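Long-range contacts in protein ElaA (Escherichia coli, PDB 5Z6N), which probably acts as an N-acetyltransferase of the GNAT superfamily, transferring an acetyl group from acetyl coenzyme A to an amine: residues B[42-48]-B[62-67]; B[47-51]-B[102-107]; B[111-115]-B[129-133]. All coordinates share one frame. Numbering follows the deposited sequence.

Interaction 1 (B[42-48]-B[62-67]); sequences DDLTGDN and YARILK
Asn48 lies against the backbone of Leu66 and Lys67, toward the C-terminal end of residues 62-67 on strand 59-67, its CA 5.1 Å from Leu66 CA. Its OD1 (chi1 m) accepts a nearly straight hydrogen bond from Lys67 N (2.6 Å), while its ND2 donates to Asp42 O (3.1 Å). The loop reverses through a type II' turn from Thr45 to Asn48, with Gly46 at phi 66°, psi -141°. At the loop's start, Asp42 and Asp43 meet Arg64, extended from chi2 onward: NH1 of Arg64 forms a salt bridge with Asp43 OD1 (3.0 Å), and Asp42 OD2 to Arg64 NH2 is a long, purely electrostatic pair (3.8 Å). Leu66 CD2 packs on Asp42 CB (4.0 Å). Asp43 also forms a salt bridge with Arg24, and Arg64 with Asp40; Asp43 OD2 is hydrogen-bonded to Tyr18 OH of the second subunit. Through this Asn bridge and salt-bridge network, side chains hold the loop between helix 14-31 and strand 49-54 beside strand 59-67 of the GNAT sheet.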
loop_
_atom_site.group_PDB
_atom_site.type_symbol
_atom_site.label_atom_id
_atom_site.label_comp_id
_atom_site.label_asym_id
_atom_site.label_seq_id
_atom_site.Cartn_x
_atom_site.Cartn_y
_atom_site.Cartn_z
ATOM N N ASP B 42 6.773 9.231 2.116
ATOM C CA ASP B 42 7.534 9.509 3.332
ATOM C C ASP B 42 8.239 8.292 3.924
ATOM O O ASP B 42 8.948 8.419 4.929
ATOM C CB ASP B 42 6.622 10.147 4.381
ATOM C CG ASP B 42 5.989 11.434 3.901
ATOM O OD1 ASP B 42 6.390 11.937 2.829
ATOM O OD2 ASP B 42 5.085 11.941 4.598
ATOM N N ASP B 43 8.054 7.114 3.335
ATOM C CA ASP B 43 8.601 5.901 3.930
ATOM C C ASP B 43 10.040 5.588 3.539
ATOM O O ASP B 43 10.784 5.042 4.358
ATOM C CB ASP B 43 7.701 4.716 3.574
ATOM C CG ASP B 43 6.313 4.848 4.168
ATOM O OD1 ASP B 43 6.181 4.689 5.399
ATOM O OD2 ASP B 43 5.359 5.111 3.407
ATOM N N LEU B 44 10.459 5.920 2.319
ATOM C CA LEU B 44 11.818 5.596 1.905
ATOM C C LEU B 44 12.489 6.910 1.538
ATOM O O LEU B 44 12.690 7.195 0.352
ATOM C CB LEU B 44 11.806 4.650 0.708
ATOM C CG LEU B 44 11.071 3.335 0.918
ATOM C CD1 LEU B 44 9.914 3.266 -0.042
ATOM C CD2 LEU B 44 12.017 2.175 0.721
ATOM N N THR B 45 12.855 7.708 2.537
ATOM C CA THR B 45 13.583 8.940 2.278
ATOM C C THR B 45 14.179 9.394 3.602
ATOM O O THR B 45 13.620 9.143 4.675
ATOM C CB THR B 45 12.797 10.083 1.618
ATOM O OG1 THR B 45 13.715 11.041 1.071
ATOM C CG2 THR B 45 11.892 10.772 2.622
ATOM N N GLY B 46 15.340 10.047 3.506
ATOM C CA GLY B 46 15.996 10.674 4.637
ATOM C C GLY B 46 16.501 9.720 5.697
ATOM O O GLY B 46 17.031 8.650 5.380
ATOM N N ASP B 47 16.349 10.113 6.964
ATOM C CA ASP B 47 16.734 9.298 8.111
ATOM C C ASP B 47 15.529 8.638 8.773
ATOM O O ASP B 47 15.530 8.411 9.988
ATOM C CB ASP B 47 17.497 10.145 9.131
ATOM C CG ASP B 47 18.694 9.421 9.714
ATOM O OD1 ASP B 47 19.323 8.625 8.984
ATOM O OD2 ASP B 47 19.013 9.654 10.898
ATOM N N ASN B 48 14.495 8.334 7.996
ATOM C CA ASN B 48 13.233 7.860 8.540
ATOM C C ASN B 48 13.290 6.364 8.808
ATOM O O ASN B 48 13.831 5.596 8.008
ATOM C CB ASN B 48 12.086 8.186 7.586
ATOM C CG ASN B 48 11.836 9.674 7.475
ATOM O OD1 ASN B 48 12.272 10.452 8.321
ATOM N ND2 ASN B 48 11.124 10.078 6.434
ATOM N N TYR B 62 3.040 -1.626 14.570
ATOM C CA TYR B 62 3.816 -0.824 13.636
ATOM C C TYR B 62 3.729 0.649 14.006
ATOM O O TYR B 62 2.696 1.116 14.493
ATOM C CB TYR B 62 3.332 -1.024 12.192
ATOM C CG TYR B 62 3.958 -0.061 11.199
ATOM C CD1 TYR B 62 5.142 -0.379 10.567
ATOM C CD2 TYR B 62 3.374 1.167 10.912
ATOM C CE1 TYR B 62 5.729 0.478 9.677
ATOM C CE2 TYR B 62 3.956 2.034 10.025
ATOM C CZ TYR B 62 5.135 1.683 9.408
ATOM O OH TYR B 62 5.732 2.536 8.512
ATOM N N ALA B 63 4.818 1.372 13.746
ATOM C CA ALA B 63 4.837 2.826 13.800
ATOM C C ALA B 63 6.026 3.315 12.988
ATOM O O ALA B 63 7.060 2.646 12.916
ATOM C CB ALA B 63 4.913 3.344 15.239
ATOM N N ARG B 64 5.866 4.478 12.361
ATOM C CA ARG B 64 6.931 5.078 11.575
ATOM C C ARG B 64 7.312 6.432 12.159
ATOM O O ARG B 64 6.512 7.097 12.829
ATOM C CB ARG B 64 6.541 5.232 10.093
ATOM C CG ARG B 64 6.064 6.621 9.710
ATOM C CD ARG B 64 5.737 6.702 8.213
ATOM N NE ARG B 64 4.822 7.798 7.943
ATOM C CZ ARG B 64 4.329 8.064 6.740
ATOM N NH1 ARG B 64 4.673 7.318 5.697
ATOM N NH2 ARG B 64 3.495 9.081 6.564
ATOM N N ILE B 65 8.552 6.825 11.888
ATOM C CA ILE B 65 9.171 7.994 12.491
ATOM C C ILE B 65 9.715 8.871 11.374
ATOM O O ILE B 65 10.573 8.433 10.598
ATOM C CB ILE B 65 10.296 7.591 13.455
ATOM C CG1 ILE B 65 9.779 6.618 14.517
ATOM C CG2 ILE B 65 10.909 8.810 14.079
ATOM C CD1 ILE B 65 10.879 6.036 15.365
ATOM N N LEU B 66 9.230 10.106 11.294
ATOM C CA LEU B 66 9.697 11.058 10.296
ATOM C C LEU B 66 10.712 12.011 10.921
ATOM O O LEU B 66 10.454 12.600 11.977
ATOM C CB LEU B 66 8.526 11.838 9.697
ATOM C CG LEU B 66 7.355 10.990 9.188
ATOM C CD1 LEU B 66 6.266 11.857 8.605
ATOM C CD2 LEU B 66 7.808 9.959 8.173
ATOM N N LYS B 67 11.870 12.139 10.277
ATOM C CA LYS B 67 12.904 13.096 10.660
ATOM C C LYS B 67 13.037 14.055 9.480
ATOM O O LYS B 67 13.789 13.804 8.535
ATOM C CB LYS B 67 14.224 12.405 11.001
ATOM C CG LYS B 67 15.357 13.374 11.283
ATOM C CD LYS B 67 15.022 14.271 12.470
ATOM C CE LYS B 67 15.880 15.525 12.470
ATOM N NZ LYS B 67 15.119 16.727 12.015
#

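Interaction 2 (B[47-51]-B[102-107]); sequences DNRHI and TCTHHW
In this GNAT-type fold a helix packs across the central sheet, and here the C-terminal end of helix 91-106 meets the start of strand 49-54. The axes of helix 102-106 and strand 49-51 approach to 11.4 Å, with N-to-C directions 146° apart; Thr102 CA lies 8.9 Å from Arg49 CA. Thr102 (chi1 m) comes first: its OG1 is hydrogen-bonded to Lys98 O within the helix, so its approach to Ile51 CD1 (3.5 Å) is packing, and its CG2 is 3.8 Å from Arg49 NE. One helical turn on, with His106 N hydrogen-bonded to Thr102 O (2.9 Å), the His106 ring receives Arg49 on its face, Arg49 CD sitting 3.8 Å from the ring centroid and 9° off its normal, a CH-pi contact. Arg49 gets there with chi1 m, chi2 t and chi3 p, its NE in a salt bridge to Asp6 on strand 3-8. Trp107 is the first residue to leave helical geometry, although its N is still hydrogen-bonded to Cys103 O (3.1 Å). With chi1 m and chi2 -79°, its indole swings back to the strand: CH2 is 4.2 Å from Arg49 CG, and Asp47 OD2 lies at the indole edge, near its plane, 3.3 Å from CZ2.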
loop_
_atom_site.group_PDB
_atom_site.type_symbol
_atom_site.label_atom_id
_atom_site.label_comp_id
_atom_site.label_asym_id
_atom_site.label_seq_id
_atom_site.Cartn_x
_atom_site.Cartn_y
_atom_site.Cartn_z
ATOM N N ASP B 47 16.349 10.113 6.964
ATOM C CA ASP B 47 16.734 9.298 8.111
ATOM C C ASP B 47 15.529 8.638 8.773
ATOM O O ASP B 47 15.530 8.411 9.988
ATOM C CB ASP B 47 17.497 10.145 9.131
ATOM C CG ASP B 47 18.694 9.421 9.714
ATOM O OD1 ASP B 47 19.323 8.625 8.984
ATOM O OD2 ASP B 47 19.013 9.654 10.898
ATOM N N ASN B 48 14.495 8.334 7.996
ATOM C CA ASN B 48 13.233 7.860 8.540
ATOM C C ASN B 48 13.290 6.364 8.808
ATOM O O ASN B 48 13.831 5.596 8.008
ATOM C CB ASN B 48 12.086 8.186 7.586
ATOM C CG ASN B 48 11.836 9.674 7.475
ATOM O OD1 ASN B 48 12.272 10.452 8.321
ATOM N ND2 ASN B 48 11.124 10.078 6.434
ATOM N N ARG B 49 12.715 5.963 9.939
ATOM C CA ARG B 49 12.792 4.599 10.436
ATOM C C ARG B 49 11.390 4.027 10.585
ATOM O O ARG B 49 10.401 4.761 10.673
ATOM C CB ARG B 49 13.507 4.541 11.796
ATOM C CG ARG B 49 14.641 5.545 11.951
ATOM C CD ARG B 49 15.499 5.240 13.170
ATOM N NE ARG B 49 15.659 3.806 13.372
ATOM C CZ ARG B 49 16.742 3.127 13.008
ATOM N NH1 ARG B 49 17.751 3.753 12.420
ATOM N NH2 ARG B 49 16.820 1.822 13.217
ATOM N N HIS B 50 11.317 2.699 10.631
ATOM C CA HIS B 50 10.069 1.988 10.866
ATOM C C HIS B 50 10.263 0.959 11.970
ATOM O O HIS B 50 11.319 0.323 12.066
ATOM C CB HIS B 50 9.558 1.292 9.595
ATOM C CG HIS B 50 9.613 2.146 8.362
ATOM N ND1 HIS B 50 10.793 2.439 7.706
ATOM C CD2 HIS B 50 8.633 2.795 7.685
ATOM C CE1 HIS B 50 10.532 3.213 6.666
ATOM N NE2 HIS B 50 9.231 3.446 6.633
ATOM N N ILE B 51 9.237 0.805 12.803
ATOM C CA ILE B 51 9.258 -0.121 13.924
ATOM C C ILE B 51 8.126 -1.119 13.731
ATOM O O ILE B 51 6.973 -0.727 13.521
ATOM C CB ILE B 51 9.150 0.632 15.261
ATOM C CG1 ILE B 51 10.419 1.466 15.444
ATOM C CG2 ILE B 51 8.946 -0.340 16.427
ATOM C CD1 ILE B 51 10.359 2.483 16.519
ATOM N N THR B 102 13.543 4.927 20.444
ATOM C CA THR B 102 14.199 5.168 19.165
ATOM C C THR B 102 14.336 6.662 18.888
ATOM O O THR B 102 15.402 7.119 18.459
ATOM C CB THR B 102 13.426 4.476 18.042
ATOM O OG1 THR B 102 13.373 3.066 18.299
ATOM C CG2 THR B 102 14.106 4.711 16.698
ATOM N N CYS B 103 13.273 7.433 19.130
ATOM C CA CYS B 103 13.372 8.887 19.028
ATOM C C CYS B 103 14.394 9.433 20.014
ATOM O O CYS B 103 15.211 10.293 19.668
ATOM C CB CYS B 103 12.004 9.529 19.269
ATOM S SG CYS B 103 10.690 8.986 18.158
ATOM N N THR B 104 14.354 8.948 21.258
ATOM C CA THR B 104 15.324 9.361 22.268
ATOM C C THR B 104 16.749 9.096 21.798
ATOM O O THR B 104 17.587 10.004 21.761
ATOM C CB THR B 104 15.051 8.631 23.586
ATOM O OG1 THR B 104 13.886 9.185 24.210
ATOM C CG2 THR B 104 16.236 8.753 24.529
ATOM N N HIS B 105 17.034 7.846 21.428
ATOM C CA HIS B 105 18.387 7.467 21.038
ATOM C C HIS B 105 18.861 8.274 19.837
ATOM O O HIS B 105 19.864 8.994 19.912
ATOM C CB HIS B 105 18.442 5.968 20.737
ATOM C CG HIS B 105 19.831 5.429 20.580
ATOM N ND1 HIS B 105 20.101 4.080 20.500
ATOM C CD2 HIS B 105 21.027 6.056 20.486
ATOM C CE1 HIS B 105 21.402 3.898 20.365
ATOM N NE2 HIS B 105 21.986 5.082 20.353
ATOM N N HIS B 106 18.143 8.175 18.716
ATOM C CA HIS B 106 18.645 8.737 17.467
ATOM C C HIS B 106 18.746 10.257 17.534
ATOM O O HIS B 106 19.773 10.835 17.163
ATOM C CB HIS B 106 17.767 8.297 16.295
ATOM C CG HIS B 106 18.229 7.030 15.644
ATOM N ND1 HIS B 106 18.076 5.790 16.228
ATOM C CD2 HIS B 106 18.865 6.817 14.468
ATOM C CE1 HIS B 106 18.586 4.866 15.433
ATOM N NE2 HIS B 106 19.073 5.464 14.359
ATOM N N TRP B 107 17.697 10.924 18.015
ATOM C CA TRP B 107 17.665 12.384 18.087
ATOM C C TRP B 107 17.296 12.847 19.491
ATOM O O TRP B 107 16.184 13.336 19.723
ATOM C CB TRP B 107 16.695 12.954 17.056
ATOM C CG TRP B 107 16.979 12.430 15.707
ATOM C CD1 TRP B 107 17.967 12.835 14.856
ATOM C CD2 TRP B 107 16.291 11.366 15.052
ATOM N NE1 TRP B 107 17.923 12.091 13.698
ATOM C CE2 TRP B 107 16.906 11.185 13.795
ATOM C CE3 TRP B 107 15.213 10.553 15.403
ATOM C CZ2 TRP B 107 16.468 10.220 12.890
ATOM C CZ3 TRP B 107 14.783 9.597 14.501
ATOM C CH2 TRP B 107 15.409 9.438 13.259
#

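Interaction 3 (B[111-115]-B[129-133]); sequences PVYLG and FIPVT
Val112 opens the contact as the first residue of strand 112-115, its t rotamer setting CG1 3.7 Å from CE2 of Phe129, while the same CE2 lies 3.6 Å from Val112 O. Strands 112-115 and 129-131 belong to one sheet but do not pair, and Val132 and Thr133 follow in the loop: the strand axes come no closer than 8.6 Å and their N-to-C directions diverge by 57°, the nearest CA atoms being those of Tyr113 and Phe129 at 8.3 Å. No hydrogen bond joins the segments, so side chains have to span the gap. Tyr113 is next, with CB turned away, yet chi1 t and chi2 85° carry its ring along to Val132, whose CG2 meets CE1 at the ring edge at 3.8 Å; Tyr113 OH stops 4.3 Å from Thr133 OG1, not a hydrogen bond. The spacing reflects the C-terminal part of the acetyltransferase sheet, in which strand 143-148 runs antiparallel between strands 112-117 and 129-131, and Val112 and Leu114 take their backbone hydrogen bonds from it. Beyond Tyr113, Leu114 (chi1 and chi2 both t) points its CB at the Phe129 ring, 3.6 Å from CE2. Phe129 itself, at chi1 m and chi2 82°, reaches over the intervening strand, touching Met146 and Arg148 there, and rests with Leu114 against Met96 of helix 91-106.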
loop_
_atom_site.group_PDB
_atom_site.type_symbol
_atom_site.label_atom_id
_atom_site.label_comp_id
_atom_site.label_asym_id
_atom_site.label_seq_id
_atom_site.Cartn_x
_atom_site.Cartn_y
_atom_site.Cartn_z
ATOM N N PRO B 111 12.153 17.343 20.520
ATOM C CA PRO B 111 10.856 16.824 20.971
ATOM C C PRO B 111 10.216 15.949 19.906
ATOM O O PRO B 111 10.696 15.825 18.779
ATOM C CB PRO B 111 10.039 18.100 21.235
ATOM C CG PRO B 111 10.947 19.273 20.867
ATOM C CD PRO B 111 12.072 18.736 20.068
ATOM N N VAL B 112 9.117 15.307 20.288
ATOM C CA VAL B 112 8.427 14.342 19.441
ATOM C C VAL B 112 7.003 14.825 19.226
ATOM O O VAL B 112 6.256 15.007 20.194
ATOM C CB VAL B 112 8.433 12.936 20.058
ATOM C CG1 VAL B 112 7.300 12.106 19.481
ATOM C CG2 VAL B 112 9.769 12.265 19.818
ATOM N N TYR B 113 6.614 15.021 17.984
ATOM C CA TYR B 113 5.255 15.365 17.674
ATOM C C TYR B 113 4.489 14.119 17.260
ATOM O O TYR B 113 5.068 13.218 16.738
ATOM C CB TYR B 113 5.196 16.403 16.556
ATOM C CG TYR B 113 3.798 16.814 16.196
ATOM C CD1 TYR B 113 3.163 17.791 16.896
ATOM C CD2 TYR B 113 3.105 16.181 15.190
ATOM C CE1 TYR B 113 1.884 18.144 16.602
ATOM C CE2 TYR B 113 1.821 16.523 14.902
ATOM C CZ TYR B 113 1.227 17.513 15.601
ATOM O OH TYR B 113 -0.036 17.876 15.336
ATOM N N LEU B 114 3.187 14.108 17.466
ATOM C CA LEU B 114 2.387 13.005 17.068
ATOM C C LEU B 114 0.951 13.386 16.777
ATOM O O LEU B 114 0.278 14.012 17.557
ATOM C CB LEU B 114 2.469 11.922 18.134
ATOM C CG LEU B 114 1.611 10.663 18.167
ATOM C CD1 LEU B 114 2.295 9.648 19.040
ATOM C CD2 LEU B 114 0.220 10.949 18.688
ATOM N N GLY B 115 0.472 13.016 15.619
ATOM C CA GLY B 115 -0.891 13.321 15.282
ATOM C C GLY B 115 -1.729 12.196 15.794
ATOM O O GLY B 115 -1.364 11.074 15.657
ATOM N N PHE B 129 3.090 13.039 26.325
ATOM C CA PHE B 129 2.544 13.982 25.364
ATOM C C PHE B 129 1.530 14.899 26.033
ATOM O O PHE B 129 0.847 14.517 26.988
ATOM C CB PHE B 129 1.868 13.245 24.206
ATOM C CG PHE B 129 2.815 12.477 23.330
ATOM C CD1 PHE B 129 3.255 11.215 23.697
ATOM C CD2 PHE B 129 3.248 13.009 22.127
ATOM C CE1 PHE B 129 4.122 10.502 22.886
ATOM C CE2 PHE B 129 4.116 12.303 21.311
ATOM C CZ PHE B 129 4.555 11.048 21.693
ATOM N N ILE B 130 1.435 16.122 25.521
ATOM C CA ILE B 130 0.356 17.024 25.905
ATOM C C ILE B 130 -0.217 17.638 24.633
ATOM O O ILE B 130 0.527 17.865 23.668
ATOM C CB ILE B 130 0.830 18.106 26.892
ATOM C CG1 ILE B 130 2.166 18.713 26.451
ATOM C CG2 ILE B 130 0.930 17.526 28.299
ATOM C CD1 ILE B 130 2.660 19.852 27.341
ATOM N N PRO B 131 -1.521 17.890 24.577
ATOM C CA PRO B 131 -2.096 18.591 23.424
ATOM C C PRO B 131 -1.378 19.902 23.139
ATOM O O PRO B 131 -1.144 20.714 24.037
ATOM C CB PRO B 131 -3.553 18.828 23.845
ATOM C CG PRO B 131 -3.614 18.494 25.320
ATOM C CD PRO B 131 -2.559 17.460 25.526
ATOM N N VAL B 132 -1.013 20.091 21.875
ATOM C CA VAL B 132 -0.451 21.340 21.378
ATOM C C VAL B 132 -1.334 21.937 20.285
ATOM O O VAL B 132 -0.849 22.651 19.417
ATOM C CB VAL B 132 0.993 21.143 20.876
ATOM C CG1 VAL B 132 1.918 20.818 22.027
ATOM C CG2 VAL B 132 1.045 20.043 19.833
ATOM N N THR B 133 -2.635 21.658 20.335
ATOM C CA THR B 133 -3.509 21.869 19.191
ATOM C C THR B 133 -4.945 21.949 19.702
ATOM O O THR B 133 -5.235 21.528 20.823
ATOM C CB THR B 133 -3.293 20.734 18.176
ATOM O OG1 THR B 133 -2.051 20.940 17.494
ATOM C CG2 THR B 133 -4.384 20.635 17.145
#

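In the fold
The chain opens with strand 3-8, which later pairs with strand 49-54, and passes through helix 14-31 into loop 42-48 and strand 49-54; strand 59-67 then turns back, and interaction 1 closes a short loop with residues 62-67. Interaction 2 starts from the same stretch, sharing Asp47 and Asn48, but closes a much longer loop through strands 59-67 and 75-82 to the end of helix 91-106, so the two overlap, neither lying inside the other. They touch through backbone pairing of Arg49 with Ile65. Interaction 3 follows in series, closing a short loop that contains helix 121-124 and joining strands 112-117 and 129-131 across strand 143-148; Cys103 packing on Val112 links it to interaction 2.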